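Local coordinates for protein DOA1 (Saccharomyces cerevisiae, PDB 3ODT), which probably binds ubiquitin through its WD40 beta-propeller domain and so helps to regulate the turnover of F-box proteins, at residues 146-151 with 186-192; 201-207 with 226-231; 39-43 with 52-56. All coordinates share one frame; numbering follows the deposited sequence.

Interaction 1: residues 146-151 with 186-192; sequences WDAKVV and VVRHLAV
W146 takes the guanidinium of R188 flat over one face of its indole. R188 CZ stands 3.7 Å from the centroid of the six-membered ring, a cation-pi contact with the planes 18° apart. R188 CD covers the five-membered ring, 3.8 Å from its centroid, in a CH-pi contact. The first bond of the R188 side chain points away from residues 146-151. Bends at chi2 (-65°) and chi3 fold it back over the indole. R188 NH1 also makes a weak hydrogen bond to N203 OD1. At the pyrrole end V186 CG1 packs 3.5 Å from W146 CD1. W122 meets W146 edge-to-face. With an alanine in place of W146 the R188 guanidinium would be likely to lose its stacking partner, and a gap to open beside V186 CG1.

D147 OD2 accepts two hydrogen bonds. D147 OD2 takes L190 N at 2.9 Å on the anti lone pair, with the N-H bent to 140°. On the syn lone pair D147 OD2 receives K149 NZ at 2.8 Å, as a salt bridge. K149 NZ adds a weak bond to L190 O at 3.1 Å. The carboxylate also lies nearly parallel to the H189 ring, with D147 OD2 3.3 Å above the ring centre. H189 ND1 gives a weak hydrogen bond to R188 O. V187 O is buried here and has no partner in the model.

The two strands are the innermost of neighbouring propeller blades and run nearly parallel. No backbone-to-backbone hydrogen bond joins the two segments. Between these segments the bonds run from side chains to the L190 backbone, beside the stacks, and the negative charge of D147 is probably well compensated by K149 and the L190 amide.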
loop_
_atom_site.group_PDB
_atom_site.type_symbol
_atom_site.label_atom_id
_atom_site.label_comp_id
_atom_site.label_asym_id
_atom_site.label_seq_id
_atom_site.Cartn_x
_atom_site.Cartn_y
_atom_site.Cartn_z
ATOM N N TRP A 146 10.601 -3.507 0.640
ATOM C CA TRP A 146 9.509 -3.029 -0.193
ATOM C C TRP A 146 8.236 -2.779 0.590
ATOM O O TRP A 146 7.401 -1.954 0.166
ATOM C CB TRP A 146 9.225 -4.038 -1.294
ATOM C CG TRP A 146 10.146 -3.831 -2.465
ATOM C CD1 TRP A 146 11.178 -4.635 -2.857
ATOM C CD2 TRP A 146 10.097 -2.751 -3.393
ATOM N NE1 TRP A 146 11.769 -4.119 -3.987
ATOM C CE2 TRP A 146 11.114 -2.972 -4.342
ATOM C CE3 TRP A 146 9.249 -1.642 -3.544
ATOM C CZ2 TRP A 146 11.338 -2.109 -5.404
ATOM C CZ3 TRP A 146 9.479 -0.777 -4.606
ATOM C CH2 TRP A 146 10.508 -1.036 -5.534
ATOM N N ASP A 147 8.047 -3.476 1.714
ATOM C CA ASP A 147 6.867 -3.251 2.533
ATOM C C ASP A 147 7.128 -3.571 3.989
ATOM O O ASP A 147 8.011 -4.340 4.318
ATOM C CB ASP A 147 5.674 -4.054 2.010
ATOM C CG ASP A 147 4.343 -3.517 2.542
ATOM O OD1 ASP A 147 4.266 -2.325 2.888
ATOM O OD2 ASP A 147 3.373 -4.305 2.657
ATOM N N ALA A 148 6.312 -2.975 4.847
ATOM C CA ALA A 148 6.382 -3.142 6.288
ATOM C C ALA A 148 4.983 -2.898 6.842
ATOM O O ALA A 148 4.272 -1.945 6.440
ATOM C CB ALA A 148 7.404 -2.161 6.931
ATOM N N LYS A 149 4.583 -3.767 7.754
ATOM C CA LYS A 149 3.250 -3.730 8.352
ATOM C C LYS A 149 3.315 -4.012 9.837
ATOM O O LYS A 149 4.182 -4.768 10.311
ATOM C CB LYS A 149 2.353 -4.767 7.699
ATOM C CG LYS A 149 2.018 -4.511 6.247
ATOM C CD LYS A 149 1.186 -3.257 6.054
ATOM C CE LYS A 149 0.350 -3.314 4.771
ATOM N NZ LYS A 149 1.106 -2.993 3.547
ATOM N N VAL A 150 2.387 -3.419 10.559
ATOM C CA VAL A 150 2.217 -3.721 11.954
ATOM C C VAL A 150 1.416 -5.033 12.077
ATOM O O VAL A 150 0.336 -5.175 11.503
ATOM C CB VAL A 150 1.448 -2.586 12.664
ATOM C CG1 VAL A 150 1.125 -2.994 14.112
ATOM C CG2 VAL A 150 2.257 -1.297 12.634
ATOM N N VAL A 151 1.953 -5.986 12.819
ATOM C CA VAL A 151 1.224 -7.210 13.146
ATOM C C VAL A 151 0.392 -6.977 14.412
ATOM O O VAL A 151 -0.809 -7.238 14.444
ATOM C CB VAL A 151 2.202 -8.364 13.336
ATOM C CG1 VAL A 151 1.470 -9.610 13.853
ATOM C CG2 VAL A 151 2.904 -8.668 12.007
ATOM N N VAL A 186 11.967 -11.278 -5.282
ATOM C CA VAL A 186 11.728 -10.076 -4.506
ATOM C C VAL A 186 10.318 -10.099 -3.929
ATOM O O VAL A 186 9.358 -10.345 -4.659
ATOM C CB VAL A 186 11.864 -8.872 -5.438
ATOM C CG1 VAL A 186 11.382 -7.603 -4.756
ATOM C CG2 VAL A 186 13.301 -8.763 -6.012
ATOM N N VAL A 187 10.184 -9.867 -2.625
ATOM C CA VAL A 187 8.849 -9.768 -1.994
ATOM C C VAL A 187 8.447 -8.301 -1.963
ATOM O O VAL A 187 9.214 -7.451 -1.488
ATOM C CB VAL A 187 8.820 -10.373 -0.589
ATOM C CG1 VAL A 187 7.389 -10.542 -0.139
ATOM C CG2 VAL A 187 9.498 -11.733 -0.608
ATOM N N ARG A 188 7.272 -8.005 -2.511
ATOM C CA ARG A 188 6.877 -6.639 -2.768
ATOM C C ARG A 188 5.851 -6.078 -1.784
ATOM O O ARG A 188 5.795 -4.864 -1.547
ATOM C CB ARG A 188 6.291 -6.535 -4.167
ATOM C CG ARG A 188 7.285 -6.746 -5.303
ATOM C CD ARG A 188 8.319 -5.681 -5.336
ATOM N NE ARG A 188 7.858 -4.332 -5.728
ATOM C CZ ARG A 188 8.176 -3.710 -6.859
ATOM N NH1 ARG A 188 8.906 -4.331 -7.808
ATOM N NH2 ARG A 188 7.750 -2.463 -7.055
ATOM N N HIS A 189 5.003 -6.937 -1.232
ATOM C CA HIS A 189 3.942 -6.406 -0.384
ATOM C C HIS A 189 3.366 -7.434 0.559
ATOM O O HIS A 189 3.467 -8.642 0.336
ATOM C CB HIS A 189 2.821 -5.761 -1.239
ATOM C CG HIS A 189 2.324 -4.472 -0.655
ATOM N ND1 HIS A 189 3.080 -3.320 -0.642
ATOM C CD2 HIS A 189 1.154 -4.156 -0.042
ATOM C CE1 HIS A 189 2.401 -2.359 -0.049
ATOM N NE2 HIS A 189 1.228 -2.841 0.338
ATOM N N LEU A 190 2.727 -6.924 1.603
ATOM C CA LEU A 190 2.182 -7.714 2.679
ATOM C C LEU A 190 0.795 -7.228 3.074
ATOM O O LEU A 190 0.523 -6.029 3.046
ATOM C CB LEU A 190 3.088 -7.629 3.897
ATOM C CG LEU A 190 4.553 -8.048 3.789
ATOM C CD1 LEU A 190 5.327 -7.587 5.008
ATOM C CD2 LEU A 190 4.624 -9.551 3.633
ATOM N N ALA A 191 -0.060 -8.140 3.508
ATOM C CA ALA A 191 -1.280 -7.777 4.231
ATOM C C ALA A 191 -1.443 -8.744 5.399
ATOM O O ALA A 191 -1.313 -9.972 5.219
ATOM C CB ALA A 191 -2.512 -7.840 3.342
ATOM N N VAL A 192 -1.558 -8.194 6.601
ATOM C CA VAL A 192 -1.773 -9.000 7.790
ATOM C C VAL A 192 -3.262 -9.370 7.933
ATOM O O VAL A 192 -4.131 -8.513 7.990
ATOM C CB VAL A 192 -1.251 -8.271 9.042
ATOM C CG1 VAL A 192 -1.524 -9.095 10.316
ATOM C CG2 VAL A 192 0.228 -7.920 8.852
#

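Interaction 2: residues 201-207 with 226-231; sequences CSNDGLI and SFVYCI
V228 packs against the hairpin 201-207. V228 CG1 lies 3.6 Å from C201 CB and V228 CG2 3.6 Å from G205 C. The CG1 branch of V228 is anti to its backbone N (chi1 -171°), which turns it to C201. I231 CG2 touches C201 CB as well, and I207 CD1 reaches I231 CG2. The amide of N203 stacks on the F227 ring, planes 24° apart, with N203 CG 3.6 Å above the ring and offset toward the rim. S226 OG lies over the opposite face. N203 O meets the ring at its edge, 3.2 Å from F227 CD1.

The direct hydrogen bond between the segments runs from V228 N to S202 O, 3.0 Å and nearly straight at 163°. The donor stands above the carbonyl plane. G205 N reaches the same oxygen from the other face, so two bonds grip it. G205 CA also makes a CA-H...O contact with S226 O at 3.2 Å.

The segment 201-207 spans the hairpin bend between the second and third strands of one WD40 blade. Residues 228-231 belong to the innermost strand of the next blade. A type I beta turn from S202 to G205 makes the bend.

Side chains inside the turn fix its shape. S202 OG accepts D204 N at 3.1 Å, an ST turn. D204 OD1 accepts L206 N at 2.8 Å, an Asx turn. Further out, S202 OG bonds to V186 O, and both S202 and D204 touch H183. This is consistent with the Ser/Asp/His cluster of WD repeats. Y229 OH bonds to E244 OE1, and the Y229 ring stacks with W270.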
loop_
_atom_site.group_PDB
_atom_site.type_symbol
_atom_site.label_atom_id
_atom_site.label_comp_id
_atom_site.label_asym_id
_atom_site.label_seq_id
_atom_site.Cartn_x
_atom_site.Cartn_y
_atom_site.Cartn_z
ATOM N N CYS A 201 3.002 -10.913 -1.570
ATOM C CA CYS A 201 3.092 -10.995 -3.017
ATOM C C CYS A 201 4.479 -10.603 -3.475
ATOM O O CYS A 201 5.256 -9.977 -2.717
ATOM C CB CYS A 201 2.029 -10.110 -3.695
ATOM S SG CYS A 201 2.288 -8.340 -3.514
ATOM N N SER A 202 4.786 -10.955 -4.721
ATOM C CA SER A 202 6.155 -10.954 -5.160
ATOM C C SER A 202 6.340 -10.695 -6.656
ATOM O O SER A 202 5.402 -10.802 -7.459
ATOM C CB SER A 202 6.731 -12.322 -4.754
ATOM O OG SER A 202 7.979 -12.653 -5.339
ATOM N N ASN A 203 7.571 -10.366 -7.034
ATOM C CA ASN A 203 7.930 -10.304 -8.441
ATOM C C ASN A 203 7.786 -11.661 -9.141
ATOM O O ASN A 203 7.782 -11.709 -10.352
ATOM C CB ASN A 203 9.380 -9.855 -8.604
ATOM C CG ASN A 203 9.573 -8.350 -8.412
ATOM O OD1 ASN A 203 8.654 -7.616 -8.008
ATOM N ND2 ASN A 203 10.784 -7.887 -8.706
ATOM N N ASP A 204 7.645 -12.739 -8.375
ATOM C CA ASP A 204 7.447 -14.063 -8.957
ATOM C C ASP A 204 6.039 -14.255 -9.521
ATOM O O ASP A 204 5.731 -15.298 -10.075
ATOM C CB ASP A 204 7.790 -15.180 -7.963
ATOM C CG ASP A 204 6.818 -15.261 -6.772
ATOM O OD1 ASP A 204 5.774 -14.548 -6.773
ATOM O OD2 ASP A 204 7.092 -16.041 -5.831
ATOM N N GLY A 205 5.194 -13.238 -9.397
ATOM C CA GLY A 205 3.856 -13.311 -9.935
ATOM C C GLY A 205 2.825 -13.922 -9.019
ATOM O O GLY A 205 1.680 -14.023 -9.404
ATOM N N LEU A 206 3.213 -14.291 -7.802
ATOM C CA LEU A 206 2.358 -15.060 -6.907
ATOM C C LEU A 206 1.966 -14.241 -5.687
ATOM O O LEU A 206 2.690 -13.344 -5.261
ATOM C CB LEU A 206 3.068 -16.355 -6.445
ATOM C CG LEU A 206 3.515 -17.302 -7.559
ATOM C CD1 LEU A 206 4.352 -18.467 -7.050
ATOM C CD2 LEU A 206 2.268 -17.811 -8.309
ATOM N N ILE A 207 0.815 -14.601 -5.137
ATOM C CA ILE A 207 0.334 -14.157 -3.842
ATOM C C ILE A 207 0.187 -15.417 -3.028
ATOM O O ILE A 207 -0.241 -16.426 -3.549
ATOM C CB ILE A 207 -1.038 -13.492 -3.969
ATOM C CG1 ILE A 207 -0.988 -12.380 -5.028
ATOM C CG2 ILE A 207 -1.511 -13.009 -2.615
ATOM C CD1 ILE A 207 -2.355 -11.984 -5.544
ATOM N N SER A 226 2.922 -10.996 -14.459
ATOM C CA SER A 226 4.161 -10.279 -14.198
ATOM C C SER A 226 4.322 -10.075 -12.699
ATOM O O SER A 226 3.780 -10.837 -11.899
ATOM C CB SER A 226 4.164 -8.930 -14.919
ATOM O OG SER A 226 5.484 -8.446 -15.089
ATOM N N PHE A 227 5.064 -9.041 -12.322
ATOM C CA PHE A 227 5.254 -8.720 -10.926
ATOM C C PHE A 227 3.933 -8.332 -10.260
ATOM O O PHE A 227 3.086 -7.640 -10.867
ATOM C CB PHE A 227 6.202 -7.537 -10.754
ATOM C CG PHE A 227 7.450 -7.645 -11.524
ATOM C CD1 PHE A 227 8.051 -8.864 -11.735
ATOM C CD2 PHE A 227 7.997 -6.528 -12.095
ATOM C CE1 PHE A 227 9.206 -8.963 -12.458
ATOM C CE2 PHE A 227 9.159 -6.626 -12.837
ATOM C CZ PHE A 227 9.753 -7.845 -13.015
ATOM N N VAL A 228 3.791 -8.721 -8.998
ATOM C CA VAL A 228 2.661 -8.280 -8.200
ATOM C C VAL A 228 3.167 -7.205 -7.244
ATOM O O VAL A 228 4.050 -7.471 -6.420
ATOM C CB VAL A 228 1.971 -9.423 -7.446
ATOM C CG1 VAL A 228 0.680 -8.920 -6.835
ATOM C CG2 VAL A 228 1.717 -10.613 -8.357
ATOM N N TYR A 229 2.615 -5.989 -7.352
ATOM C CA TYR A 229 3.124 -4.852 -6.590
ATOM C C TYR A 229 2.391 -4.556 -5.293
ATOM O O TYR A 229 2.982 -4.002 -4.370
ATOM C CB TYR A 229 3.061 -3.594 -7.447
ATOM C CG TYR A 229 3.936 -3.605 -8.681
ATOM C CD1 TYR A 229 5.256 -4.044 -8.628
ATOM C CD2 TYR A 229 3.449 -3.190 -9.897
ATOM C CE1 TYR A 229 6.059 -4.048 -9.747
ATOM C CE2 TYR A 229 4.263 -3.158 -11.027
ATOM C CZ TYR A 229 5.552 -3.613 -10.940
ATOM O OH TYR A 229 6.345 -3.594 -12.036
ATOM N N CYS A 230 1.096 -4.895 -5.214
ATOM C CA CYS A 230 0.314 -4.440 -4.074
ATOM C C CYS A 230 -0.794 -5.435 -3.842
ATOM O O CYS A 230 -1.304 -6.006 -4.809
ATOM C CB CYS A 230 -0.286 -3.053 -4.368
ATOM S SG CYS A 230 -1.100 -2.294 -2.929
ATOM N N ILE A 231 -1.113 -5.687 -2.566
ATOM C CA ILE A 231 -2.260 -6.464 -2.145
ATOM C C ILE A 231 -2.913 -5.772 -0.954
ATOM O O ILE A 231 -2.245 -5.140 -0.139
ATOM C CB ILE A 231 -1.885 -7.893 -1.718
ATOM C CG1 ILE A 231 -0.682 -7.886 -0.782
ATOM C CG2 ILE A 231 -1.602 -8.745 -2.929
ATOM C CD1 ILE A 231 -0.261 -9.229 -0.256
#

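Interaction 3: residues 39-43 with 52-56; sequences GTVRL and GTVVY
The R42 guanidinium lies over V54, with V54 CG2 3.5 Å above one face and offset toward the rim. R42 NE bonds to T40 OG1 at 3.1 Å, with the oxygen tilted 27° from the guanidinium plane. D38 fixes both groups: it forms a salt bridge with R42 NH2 and a hydrogen bond with T40 OG1. The Y56 ring is met obliquely by V41 CG2 and by G39 O, and its plane stands at about 45° to that of F76.

The backbones pair antiparallel. L43 and T53 bond to each other in both directions, N to O, each bond 2.9 Å. V41 N gives to Y56 O at 3.0 Å. V41 O takes V55 N at 2.9 Å and, weakly, Y56 N. V55 and Y56 therefore both face V41, a classic beta bulge. V55 CG1 is anti to its carbonyl carbon (chi1 -66°), which puts V55 CG2 between N and C, 3.6 Å from V41 CG1. V55 CG1 meets L43 CB.

These are the third and outermost strands of a four-stranded WD40 blade, joined as a beta hairpin.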
loop_
_atom_site.group_PDB
_atom_site.type_symbol
_atom_site.label_atom_id
_atom_site.label_comp_id
_atom_site.label_asym_id
_atom_site.label_seq_id
_atom_site.Cartn_x
_atom_site.Cartn_y
_atom_site.Cartn_z
ATOM N N GLY A 39 5.570 14.520 -7.814
ATOM C CA GLY A 39 5.972 15.195 -6.607
ATOM C C GLY A 39 4.819 15.744 -5.783
ATOM O O GLY A 39 5.059 16.423 -4.786
ATOM N N THR A 40 3.585 15.438 -6.178
ATOM C CA THR A 40 2.420 15.967 -5.499
ATOM C C THR A 40 1.670 14.910 -4.699
ATOM O O THR A 40 1.734 13.705 -5.004
ATOM C CB THR A 40 1.420 16.662 -6.462
ATOM O OG1 THR A 40 0.770 15.690 -7.297
ATOM C CG2 THR A 40 2.105 17.718 -7.306
ATOM N N VAL A 41 0.980 15.400 -3.674
ATOM C CA VAL A 41 -0.030 14.659 -2.912
ATOM C C VAL A 41 -1.344 15.314 -3.285
ATOM O O VAL A 41 -1.478 16.528 -3.161
ATOM C CB VAL A 41 0.144 14.847 -1.405
ATOM C CG1 VAL A 41 -0.903 14.035 -0.640
ATOM C CG2 VAL A 41 1.554 14.466 -0.974
ATOM N N ARG A 42 -2.303 14.527 -3.744
ATOM C CA ARG A 42 -3.632 15.013 -4.074
ATOM C C ARG A 42 -4.690 14.382 -3.224
ATOM O O ARG A 42 -4.662 13.180 -2.949
ATOM C CB ARG A 42 -3.916 14.782 -5.549
ATOM C CG ARG A 42 -3.041 15.642 -6.392
ATOM C CD ARG A 42 -3.211 15.373 -7.844
ATOM N NE ARG A 42 -2.016 15.850 -8.532
ATOM C CZ ARG A 42 -1.965 16.860 -9.377
ATOM N NH1 ARG A 42 -3.035 17.564 -9.673
ATOM N NH2 ARG A 42 -0.804 17.149 -9.914
ATOM N N LEU A 43 -5.608 15.228 -2.785
ATOM C CA LEU A 43 -6.793 14.843 -2.037
ATOM C C LEU A 43 -7.976 15.012 -2.964
ATOM O O LEU A 43 -8.203 16.104 -3.533
ATOM C CB LEU A 43 -6.952 15.732 -0.815
ATOM C CG LEU A 43 -8.199 15.454 0.006
ATOM C CD1 LEU A 43 -8.156 14.058 0.621
ATOM C CD2 LEU A 43 -8.317 16.506 1.092
ATOM N N GLY A 52 -10.320 16.916 -7.342
ATOM C CA GLY A 52 -8.988 16.830 -6.778
ATOM C C GLY A 52 -8.366 18.182 -6.485
ATOM O O GLY A 52 -8.556 19.150 -7.229
ATOM N N THR A 53 -7.628 18.238 -5.386
ATOM C CA THR A 53 -6.832 19.390 -5.017
ATOM C C THR A 53 -5.425 18.931 -4.610
ATOM O O THR A 53 -5.246 17.883 -3.984
ATOM C CB THR A 53 -7.422 20.106 -3.789
ATOM O OG1 THR A 53 -8.813 20.360 -3.991
ATOM C CG2 THR A 53 -6.734 21.416 -3.588
ATOM N N VAL A 54 -4.416 19.716 -4.954
ATOM C CA VAL A 54 -3.058 19.439 -4.542
ATOM C C VAL A 54 -2.859 19.982 -3.138
ATOM O O VAL A 54 -3.001 21.191 -2.907
ATOM C CB VAL A 54 -2.012 20.076 -5.485
ATOM C CG1 VAL A 54 -0.620 19.856 -4.956
ATOM C CG2 VAL A 54 -2.141 19.486 -6.874
ATOM N N VAL A 55 -2.516 19.099 -2.207
ATOM C CA VAL A 55 -2.325 19.501 -0.814
ATOM C C VAL A 55 -0.855 19.593 -0.454
ATOM O O VAL A 55 -0.509 20.143 0.587
ATOM C CB VAL A 55 -3.078 18.570 0.162
ATOM C CG1 VAL A 55 -4.607 18.706 -0.045
ATOM C CG2 VAL A 55 -2.634 17.143 0.015
ATOM N N TYR A 56 0.010 19.096 -1.339
ATOM C CA TYR A 56 1.457 19.257 -1.165
ATOM C C TYR A 56 2.169 19.088 -2.505
ATOM O O TYR A 56 1.832 18.215 -3.281
ATOM C CB TYR A 56 2.024 18.222 -0.161
ATOM C CG TYR A 56 3.550 18.215 -0.113
ATOM C CD1 TYR A 56 4.245 18.992 0.798
ATOM C CD2 TYR A 56 4.286 17.436 -1.000
ATOM C CE1 TYR A 56 5.645 18.972 0.824
ATOM C CE2 TYR A 56 5.655 17.396 -0.972
ATOM C CZ TYR A 56 6.336 18.160 -0.070
ATOM O OH TYR A 56 7.724 18.121 -0.085
#

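Interactions 1 and 2 touch, with centres about 11 Å apart. They share the blade that holds strands 187-194 and 197-202. R188 N meets C201 O at 2.8 Å, a probable hydrogen bond. R188 CB also packs against V228 O at 3.3 Å. Together they join three successive blades, whose innermost strands are 145-150, 187-194 and 228-233. Interaction 3 lies within another blade, on the far side of the chain's centre from interaction 2. Its nearest atoms are about 16 Å from either of the others. The calcium ion is bound by D20, S285 and N287, none of which belongs to these segments.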